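Local coordinates for protein putative thiosugar synthase (Amycolatopsis orientalis, PDB 4N6F) that probably transfers sulfur from a sulfur-carrier protein to a sugar phosphate, as a thiosugar synthase related to the thiazole synthase ThiG of thiamine biosynthesis, at residues R23-S35 and M207-V221. Numbering follows the deposited sequence.
Sequences RSRILVGIEQYDS and MELGASATLVNTALV. With F6R (fructose -6-phosphate), chain F.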
ATOM      1  N   ARG A  23     -14.759  -7.201 -10.911  1.00 27.17           N
ATOM      2  CA  ARG A  23     -13.384  -6.853 -11.261  1.00 29.69           C
ATOM      3  C   ARG A  23     -12.714  -5.893 -10.274  1.00 27.86           C
ATOM      4  O   ARG A  23     -11.536  -6.062  -9.938  1.00 26.64           O
ATOM      5  CB  ARG A  23     -13.342  -6.198 -12.641  1.00 33.20           C
ATOM      6  CG  ARG A  23     -13.752  -7.102 -13.788  1.00 37.75           C
ATOM      7  CD  ARG A  23     -13.606  -6.376 -15.122  1.00 40.49           C
ATOM      8  NE  ARG A  23     -13.118  -7.281 -16.157  1.00 44.47           N
ATOM      9  CZ  ARG A  23     -13.881  -8.105 -16.870  1.00 48.17           C
ATOM     10  NH1 ARG A  23     -15.194  -8.155 -16.678  1.00 48.71           N
ATOM     11  NH2 ARG A  23     -13.324  -8.894 -17.787  1.00 50.74           N
ATOM     12  N   SER A  24     -13.438  -4.856  -9.863  1.00 26.01           N
ATOM     13  CA  SER A  24     -12.895  -3.857  -8.960  1.00 26.41           C
ATOM     14  C   SER A  24     -12.489  -4.509  -7.660  1.00 24.85           C
ATOM     15  O   SER A  24     -13.220  -5.335  -7.132  1.00 23.34           O
ATOM     16  CB  SER A  24     -13.916  -2.769  -8.639  1.00 27.74           C
ATOM     17  OG  SER A  24     -14.504  -2.280  -9.829  1.00 30.57           O
ATOM     18  N   ARG A  25     -11.334  -4.097  -7.154  1.00 24.06           N
ATOM     19  CA  ARG A  25     -10.750  -4.652  -5.949  1.00 25.06           C
ATOM     20  C   ARG A  25     -11.145  -3.895  -4.681  1.00 24.65           C
ATOM     21  O   ARG A  25     -10.723  -4.260  -3.585  1.00 24.80           O
ATOM     22  CB  ARG A  25      -9.232  -4.628  -6.094  1.00 26.22           C
ATOM     23  CG  ARG A  25      -8.729  -5.366  -7.315  1.00 26.99           C
ATOM     24  CD  ARG A  25      -8.968  -6.846  -7.119  1.00 27.06           C
ATOM     25  NE  ARG A  25      -8.615  -7.632  -8.290  1.00 27.40           N
ATOM     26  CZ  ARG A  25      -8.317  -8.927  -8.256  1.00 27.40           C
ATOM     27  NH1 ARG A  25      -8.316  -9.598  -7.111  1.00 25.38           N
ATOM     28  NH2 ARG A  25      -8.005  -9.548  -9.381  1.00 28.98           N
ATOM     29  N   ILE A  26     -11.925  -2.832  -4.841  1.00 24.39           N
ATOM     30  CA  ILE A  26     -12.484  -2.083  -3.728  1.00 24.56           C
ATOM     31  C   ILE A  26     -14.002  -2.193  -3.803  1.00 24.75           C
ATOM     32  O   ILE A  26     -14.600  -1.854  -4.829  1.00 23.26           O
ATOM     33  CB  ILE A  26     -12.103  -0.591  -3.803  1.00 24.22           C
ATOM     34  CG1 ILE A  26     -10.585  -0.393  -3.709  1.00 24.63           C
ATOM     35  CG2 ILE A  26     -12.779   0.184  -2.693  1.00 24.32           C
ATOM     36  CD1 ILE A  26      -9.981  -0.838  -2.389  1.00 24.72           C
ATOM     37  N   LEU A  27     -14.613  -2.692  -2.732  1.00 24.77           N
ATOM     38  CA  LEU A  27     -16.053  -2.606  -2.552  1.00 26.19           C
ATOM     39  C   LEU A  27     -16.302  -1.475  -1.567  1.00 26.18           C
ATOM     40  O   LEU A  27     -15.536  -1.298  -0.618  1.00 25.63           O
ATOM     41  CB  LEU A  27     -16.626  -3.912  -1.999  1.00 27.46           C
ATOM     42  CG  LEU A  27     -16.518  -5.185  -2.843  1.00 29.03           C
ATOM     43  CD1 LEU A  27     -16.971  -6.395  -2.046  1.00 32.26           C
ATOM     44  CD2 LEU A  27     -17.379  -5.099  -4.070  1.00 31.34           C
ATOM     45  N   VAL A  28     -17.360  -0.705  -1.788  1.00 26.74           N
ATOM     46  CA  VAL A  28     -17.699   0.395  -0.897  1.00 27.23           C
ATOM     47  C   VAL A  28     -19.022   0.118  -0.211  1.00 28.08           C
ATOM     48  O   VAL A  28     -20.052  -0.048  -0.869  1.00 25.50           O
ATOM     49  CB  VAL A  28     -17.784   1.735  -1.641  1.00 28.75           C
ATOM     50  CG1 VAL A  28     -18.060   2.858  -0.653  1.00 31.32           C
ATOM     51  CG2 VAL A  28     -16.492   2.014  -2.389  1.00 29.34           C
ATOM     52  N   GLY A  29     -18.980   0.072   1.121  1.00 30.69           N
ATOM     53  CA  GLY A  29     -20.154  -0.225   1.921  1.00 31.80           C
ATOM     54  C   GLY A  29     -20.930   1.057   2.110  1.00 34.32           C
ATOM     55  O   GLY A  29     -20.781   1.736   3.127  1.00 36.70           O
ATOM     56  N   ILE A  30     -21.756   1.372   1.119  1.00 35.60           N
ATOM     57  CA  ILE A  30     -22.478   2.642   1.050  1.00 37.62           C
ATOM     58  C   ILE A  30     -23.855   2.602   1.702  1.00 40.79           C
ATOM     59  O   ILE A  30     -24.501   3.643   1.811  1.00 42.50           O
ATOM     60  CB  ILE A  30     -22.722   3.085  -0.418  1.00 36.71           C
ATOM     61  CG1 ILE A  30     -23.516   2.017  -1.183  1.00 35.69           C
ATOM     62  CG2 ILE A  30     -21.408   3.390  -1.125  1.00 36.24           C
ATOM     63  CD1 ILE A  30     -24.190   2.538  -2.430  1.00 36.68           C
ATOM     64  N   GLU A  31     -24.317   1.421   2.117  1.00 42.82           N
ATOM     65  CA  GLU A  31     -25.750   1.234   2.395  1.00 46.13           C
ATOM     66  C   GLU A  31     -26.337   2.217   3.429  1.00 48.46           C
ATOM     67  O   GLU A  31     -27.535   2.486   3.396  1.00 47.56           O
ATOM     68  CB  GLU A  31     -26.105  -0.240   2.731  1.00 46.20           C
ATOM     69  CG  GLU A  31     -25.385  -0.891   3.910  1.00 44.07           C
ATOM     70  CD  GLU A  31     -24.315  -1.891   3.468  1.00 43.18           C
ATOM     71  OE1 GLU A  31     -23.306  -1.443   2.892  1.00 39.18           O
ATOM     72  OE2 GLU A  31     -24.473  -3.119   3.705  1.00 38.27           O
ATOM     73  N   GLN A  32     -25.497   2.776   4.301  1.00 50.99           N
ATOM     74  CA  GLN A  32     -25.948   3.758   5.297  1.00 57.55           C
ATOM     75  C   GLN A  32     -25.820   5.221   4.849  1.00 56.12           C
ATOM     76  O   GLN A  32     -26.316   6.115   5.519  1.00 55.49           O
ATOM     77  CB  GLN A  32     -25.185   3.559   6.608  1.00 61.56           C
ATOM     78  CG  GLN A  32     -25.472   2.224   7.273  1.00 65.25           C
ATOM     79  CD  GLN A  32     -24.995   2.174   8.713  1.00 71.35           C
ATOM     80  OE1 GLN A  32     -23.882   2.610   9.027  1.00 72.67           O
ATOM     81  NE2 GLN A  32     -25.834   1.634   9.599  1.00 72.99           N
ATOM     82  N   TYR A  33     -25.173   5.458   3.712  1.00 57.85           N
ATOM     83  CA  TYR A  33     -24.965   6.815   3.198  1.00 56.44           C
ATOM     84  C   TYR A  33     -26.304   7.342   2.668  1.00 58.75           C
ATOM     85  O   TYR A  33     -26.978   6.636   1.915  1.00 59.24           O
ATOM     86  CB  TYR A  33     -23.963   6.803   2.032  1.00 53.01           C
ATOM     87  CG  TYR A  33     -22.543   6.310   2.300  1.00 50.08           C
ATOM     88  CD1 TYR A  33     -22.224   5.496   3.393  1.00 50.55           C
ATOM     89  CD2 TYR A  33     -21.517   6.630   1.412  1.00 49.15           C
ATOM     90  CE1 TYR A  33     -20.928   5.046   3.600  1.00 47.69           C
ATOM     91  CE2 TYR A  33     -20.224   6.181   1.609  1.00 48.97           C
ATOM     92  CZ  TYR A  33     -19.929   5.392   2.705  1.00 48.26           C
ATOM     93  OH  TYR A  33     -18.632   4.956   2.887  1.00 45.43           O
ATOM     94  N   ASP A  34     -26.698   8.561   3.039  1.00 61.74           N
ATOM     95  CA  ASP A  34     -27.923   9.165   2.460  1.00 65.51           C
ATOM     96  C   ASP A  34     -27.656  10.406   1.579  1.00 62.18           C
ATOM     97  O   ASP A  34     -28.602  11.068   1.135  1.00 61.77           O
ATOM     98  CB  ASP A  34     -28.993   9.447   3.545  1.00 68.04           C
ATOM     99  CG  ASP A  34     -28.645  10.624   4.462  1.00 71.92           C
ATOM    100  OD1 ASP A  34     -27.532  11.189   4.360  1.00 76.95           O
ATOM    101  OD2 ASP A  34     -29.501  10.984   5.301  1.00 70.60           O
ATOM    102  N   SER A  35     -26.374  10.690   1.318  1.00 56.74           N
ATOM    103  CA  SER A  35     -25.954  11.802   0.447  1.00 50.93           C
ATOM    104  C   SER A  35     -25.586  11.288  -0.959  1.00 47.94           C
ATOM    105  O   SER A  35     -24.629  10.517  -1.121  1.00 44.99           O
ATOM    106  CB  SER A  35     -24.765  12.541   1.077  1.00 49.61           C
ATOM    107  OG  SER A  35     -24.121  13.404   0.149  1.00 49.12           O
ATOM    108  N   MET A 207      -4.284  -7.250   0.254  1.00 23.31           N
ATOM    109  CA  MET A 207      -4.000  -7.901  -1.017  1.00 24.95           C
ATOM    110  C   MET A 207      -2.736  -8.752  -0.950  1.00 25.60           C
ATOM    111  O   MET A 207      -2.662  -9.816  -1.587  1.00 25.23           O
ATOM    112  CB  MET A 207      -3.871  -6.872  -2.136  1.00 25.31           C
ATOM    113  CG  MET A 207      -5.085  -5.969  -2.295  1.00 26.42           C
ATOM    114  SD  MET A 207      -6.632  -6.850  -2.548  1.00 26.57           S
ATOM    115  CE  MET A 207      -6.418  -7.401  -4.226  1.00 27.18           C
ATOM    116  N   GLU A 208      -1.756  -8.307  -0.163  1.00 26.39           N
ATOM    117  CA  GLU A 208      -0.515  -9.068   0.009  1.00 28.28           C
ATOM    118  C   GLU A 208      -0.706 -10.327   0.848  1.00 27.56           C
ATOM    119  O   GLU A 208       0.150 -11.193   0.845  1.00 29.79           O
ATOM    120  CB  GLU A 208       0.603  -8.188   0.573  1.00 27.99           C
ATOM    121  CG  GLU A 208       1.033  -7.133  -0.430  1.00 29.09           C
ATOM    122  CD  GLU A 208       2.275  -6.357  -0.032  1.00 31.05           C
ATOM    123  OE1 GLU A 208       2.839  -6.588   1.062  1.00 35.12           O
ATOM    124  OE2 GLU A 208       2.693  -5.508  -0.835  1.00 30.98           O
ATOM    125  N   LEU A 209      -1.831 -10.432   1.549  1.00 27.09           N
ATOM    126  CA  LEU A 209      -2.211 -11.677   2.224  1.00 26.48           C
ATOM    127  C   LEU A 209      -2.922 -12.659   1.271  1.00 25.24           C
ATOM    128  O   LEU A 209      -3.204 -13.781   1.657  1.00 24.76           O
ATOM    129  CB  LEU A 209      -3.141 -11.387   3.407  1.00 26.51           C
ATOM    130  CG  LEU A 209      -2.608 -10.488   4.522  1.00 26.92           C
ATOM    131  CD1 LEU A 209      -3.684 -10.327   5.575  1.00 27.18           C
ATOM    132  CD2 LEU A 209      -1.333 -11.043   5.134  1.00 27.63           C
ATOM    133  N   GLY A 210      -3.208 -12.227   0.048  1.00 23.60           N
ATOM    134  CA  GLY A 210      -3.989 -13.028  -0.906  1.00 24.27           C
ATOM    135  C   GLY A 210      -5.477 -12.673  -0.995  1.00 22.05           C
ATOM    136  O   GLY A 210      -6.232 -13.351  -1.674  1.00 22.60           O
ATOM    137  N   ALA A 211      -5.917 -11.627  -0.309  1.00 21.48           N
ATOM    138  CA  ALA A 211      -7.318 -11.193  -0.445  1.00 22.08           C
ATOM    139  C   ALA A 211      -7.591 -10.838  -1.910  1.00 21.77           C
ATOM    140  O   ALA A 211      -6.703 -10.347  -2.611  1.00 21.63           O
ATOM    141  CB  ALA A 211      -7.622 -10.009   0.451  1.00 21.86           C
ATOM    142  N   SER A 212      -8.801 -11.131  -2.371  1.00 21.48           N
ATOM    143  CA  SER A 212      -9.209 -10.781  -3.733  1.00 21.65           C
ATOM    144  C   SER A 212      -9.716  -9.350  -3.778  1.00 22.29           C
ATOM    145  O   SER A 212      -9.736  -8.728  -4.846  1.00 21.49           O
ATOM    146  CB  SER A 212     -10.314 -11.718  -4.223  1.00 21.10           C
ATOM    147  OG  SER A 212      -9.827 -13.038  -4.334  1.00 21.85           O
ATOM    148  N   ALA A 213     -10.155  -8.841  -2.627  1.00 22.15           N
ATOM    149  CA  ALA A 213     -10.680  -7.487  -2.543  1.00 22.37           C
ATOM    150  C   ALA A 213     -10.785  -7.034  -1.093  1.00 22.80           C
ATOM    151  O   ALA A 213     -10.582  -7.820  -0.144  1.00 22.00           O
ATOM    152  CB  ALA A 213     -12.052  -7.409  -3.215  1.00 22.57           C
ATOM    153  N   THR A 214     -11.115  -5.757  -0.946  1.00 22.40           N
ATOM    154  CA  THR A 214     -11.313  -5.132   0.344  1.00 23.75           C
ATOM    155  C   THR A 214     -12.615  -4.344   0.316  1.00 23.65           C
ATOM    156  O   THR A 214     -12.927  -3.697  -0.681  1.00 24.11           O
ATOM    157  CB  THR A 214     -10.158  -4.164   0.643  1.00 24.54           C
ATOM    158  OG1 THR A 214      -8.923  -4.878   0.548  1.00 26.63           O
ATOM    159  CG2 THR A 214     -10.275  -3.586   2.036  1.00 25.96           C
ATOM    160  N   LEU A 215     -13.373  -4.403   1.404  1.00 23.74           N
ATOM    161  CA  LEU A 215     -14.576  -3.595   1.529  1.00 24.14           C
ATOM    162  C   LEU A 215     -14.277  -2.496   2.521  1.00 24.21           C
ATOM    163  O   LEU A 215     -13.839  -2.764   3.639  1.00 24.16           O
ATOM    164  CB  LEU A 215     -15.780  -4.416   1.976  1.00 24.52           C
ATOM    165  CG  LEU A 215     -17.115  -3.658   1.899  1.00 26.13           C
ATOM    166  CD1 LEU A 215     -18.272  -4.598   1.572  1.00 26.73           C
ATOM    167  CD2 LEU A 215     -17.422  -2.881   3.169  1.00 26.58           C
ATOM    168  N   VAL A 216     -14.490  -1.280   2.099  1.00 23.84           N
ATOM    169  CA  VAL A 216     -14.266  -0.124   2.911  1.00 25.53           C
ATOM    170  C   VAL A 216     -15.526   0.699   3.058  1.00 26.11           C
ATOM    171  O   VAL A 216     -16.355   0.699   2.206  1.00 25.35           O
ATOM    172  CB  VAL A 216     -13.125   0.737   2.388  1.00 25.76           C
ATOM    173  CG1 VAL A 216     -11.871  -0.081   2.294  1.00 27.18           C
ATOM    174  CG2 VAL A 216     -13.448   1.341   1.055  1.00 26.34           C
ATOM    175  N   ASN A 217     -15.675   1.307   4.217  1.00 27.17           N
ATOM    176  CA  ASN A 217     -16.752   2.208   4.551  1.00 27.36           C
ATOM    177  C   ASN A 217     -16.326   3.417   5.384  1.00 27.75           C
ATOM    178  O   ASN A 217     -16.192   4.478   4.874  1.00 27.22           O
ATOM    179  CB  ASN A 217     -17.854   1.435   5.264  1.00 28.45           C
ATOM    180  CG  ASN A 217     -19.000   2.315   5.708  1.00 28.83           C
ATOM    181  OD1 ASN A 217     -19.028   3.467   5.433  1.00 30.27           O
ATOM    182  ND2 ASN A 217     -19.930   1.749   6.390  1.00 27.17           N
ATOM    183  N   THR A 218     -16.031   3.207   6.651  1.00 28.06           N
ATOM    184  CA  THR A 218     -15.691   4.265   7.569  1.00 27.68           C
ATOM    185  C   THR A 218     -14.445   5.067   7.173  1.00 28.42           C
ATOM    186  O   THR A 218     -14.409   6.228   7.364  1.00 27.25           O
ATOM    187  CB  THR A 218     -15.520   3.733   9.004  1.00 27.33           C
ATOM    188  OG1 THR A 218     -16.735   3.196   9.453  1.00 26.46           O
ATOM    189  CG2 THR A 218     -15.124   4.806   9.933  1.00 27.36           C
ATOM    190  N   ALA A 219     -13.431   4.425   6.638  1.00 28.37           N
ATOM    191  CA  ALA A 219     -12.203   5.112   6.202  1.00 28.27           C
ATOM    192  C   ALA A 219     -12.425   6.240   5.186  1.00 28.92           C
ATOM    193  O   ALA A 219     -11.671   7.223   5.164  1.00 28.93           O
ATOM    194  CB  ALA A 219     -11.220   4.113   5.624  1.00 28.17           C
ATOM    195  N   LEU A 220     -13.422   6.067   4.325  1.00 29.54           N
ATOM    196  CA  LEU A 220     -13.808   7.082   3.343  1.00 31.32           C
ATOM    197  C   LEU A 220     -14.647   8.174   3.991  1.00 34.15           C
ATOM    198  O   LEU A 220     -14.362   9.354   3.835  1.00 36.29           O
ATOM    199  CB  LEU A 220     -14.606   6.445   2.197  1.00 30.62           C
ATOM    200  CG  LEU A 220     -13.904   5.297   1.471  1.00 31.12           C
ATOM    201  CD1 LEU A 220     -14.745   4.782   0.315  1.00 31.29           C
ATOM    202  CD2 LEU A 220     -12.533   5.741   0.977  1.00 31.04           C
ATOM    203  N   VAL A 221     -15.679   7.762   4.718  1.00 37.50           N
ATOM    204  CA  VAL A 221     -16.594   8.691   5.386  1.00 40.42           C
ATOM    205  C   VAL A 221     -15.862   9.637   6.328  1.00 40.05           C
ATOM    206  O   VAL A 221     -16.228  10.805   6.422  1.00 40.98           O
ATOM    207  CB  VAL A 221     -17.677   7.924   6.176  1.00 41.87           C
ATOM    208  CG1 VAL A 221     -18.485   8.851   7.080  1.00 44.92           C
ATOM    209  CG2 VAL A 221     -18.608   7.216   5.212  1.00 44.01           C
TER
HETATM  210  C1  F6R F 304     -21.829  -4.599   5.567  1.00 34.09           C
HETATM  211  C2  F6R F 304     -21.375  -3.166   5.604  1.00 36.57           C
HETATM  212  C3  F6R F 304     -20.730  -2.552   6.823  1.00 35.05           C
HETATM  213  C4  F6R F 304     -19.283  -3.041   6.894  1.00 32.46           C
HETATM  214  C5  F6R F 304     -18.443  -2.182   7.843  1.00 30.85           C
HETATM  215  C6  F6R F 304     -16.966  -2.290   7.518  1.00 29.00           C
HETATM  216  O2  F6R F 304     -21.475  -2.467   4.594  1.00 41.14           O
HETATM  217  O3  F6R F 304     -21.405  -2.837   8.053  1.00 32.63           O
HETATM  218  O4  F6R F 304     -19.261  -4.400   7.358  1.00 32.15           O
HETATM  219  O5  F6R F 304     -18.815  -0.807   7.772  1.00 28.86           O
HETATM  220  O6  F6R F 304     -16.236  -1.605   8.529  1.00 28.59           O
HETATM  221  P   F6R F 304     -15.636  -0.140   8.337  1.00 27.31           P
HETATM  222  O1P F6R F 304     -16.842   0.744   8.465  1.00 25.96           O
HETATM  223  O2P F6R F 304     -15.002  -0.095   6.974  1.00 29.47           O
HETATM  224  O3P F6R F 304     -14.622  -0.093   9.444  1.00 26.98           O
HETATM  225  O   HOH W   1      -8.396  -4.395  -2.161  1.00 33.43           O
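Strands 26-28 and 213-216 pair in parallel, the first and last strands of a TIM barrel, and so close its ring. Backbone hydrogen bonds join them in turn. Leu27 N donates to Thr214 O at 2.8 Å, Val216 N to Leu27 O, and Gly29 N to Val216 O. Thr214 N reaches Arg25 O, which also accepts from a water held by Thr214 OG1.

Apolar contacts lie on both faces. Leu27 CB meets Leu215 CG at 3.9 Å on the face that bears Val192. On the other face Ile26 CG2 touches Val216 CG2, and Val28 CG1 meets Leu220 CD1, next to Val42 of helix 36-46.

Polar side chains fasten the two ends. The Arg25 chain bends at chi2 (-69°), and NH1 gives a 2.8 Å bond to a lone pair of Ser212 O, in the carbonyl plane. Arg25 CD packs on Met207 CE. Beyond the strands, Tyr33 OH donates to Asn217 OD1 at 3.0 Å. Val221 CG2 lies 3.4 Å from Tyr33 CZ. A phenylalanine in place of Tyr33 would probably leave Asn217 OD1 without this donor and its amide freer to turn away from the sugar.

The bound fructose 6-phosphate sits at the C-terminal end of the strand pair. Thr218 N and OG1 both donate to phosphate O1P, at the start of helix 218-221. Gly29 has no side chain; a CB there would clash with sugar O2. Asn217 CG stands anti to the backbone N (chi1 177°), which lets Asn217 ND2 donate a 3.1 Å hydrogen bond to sugar O5.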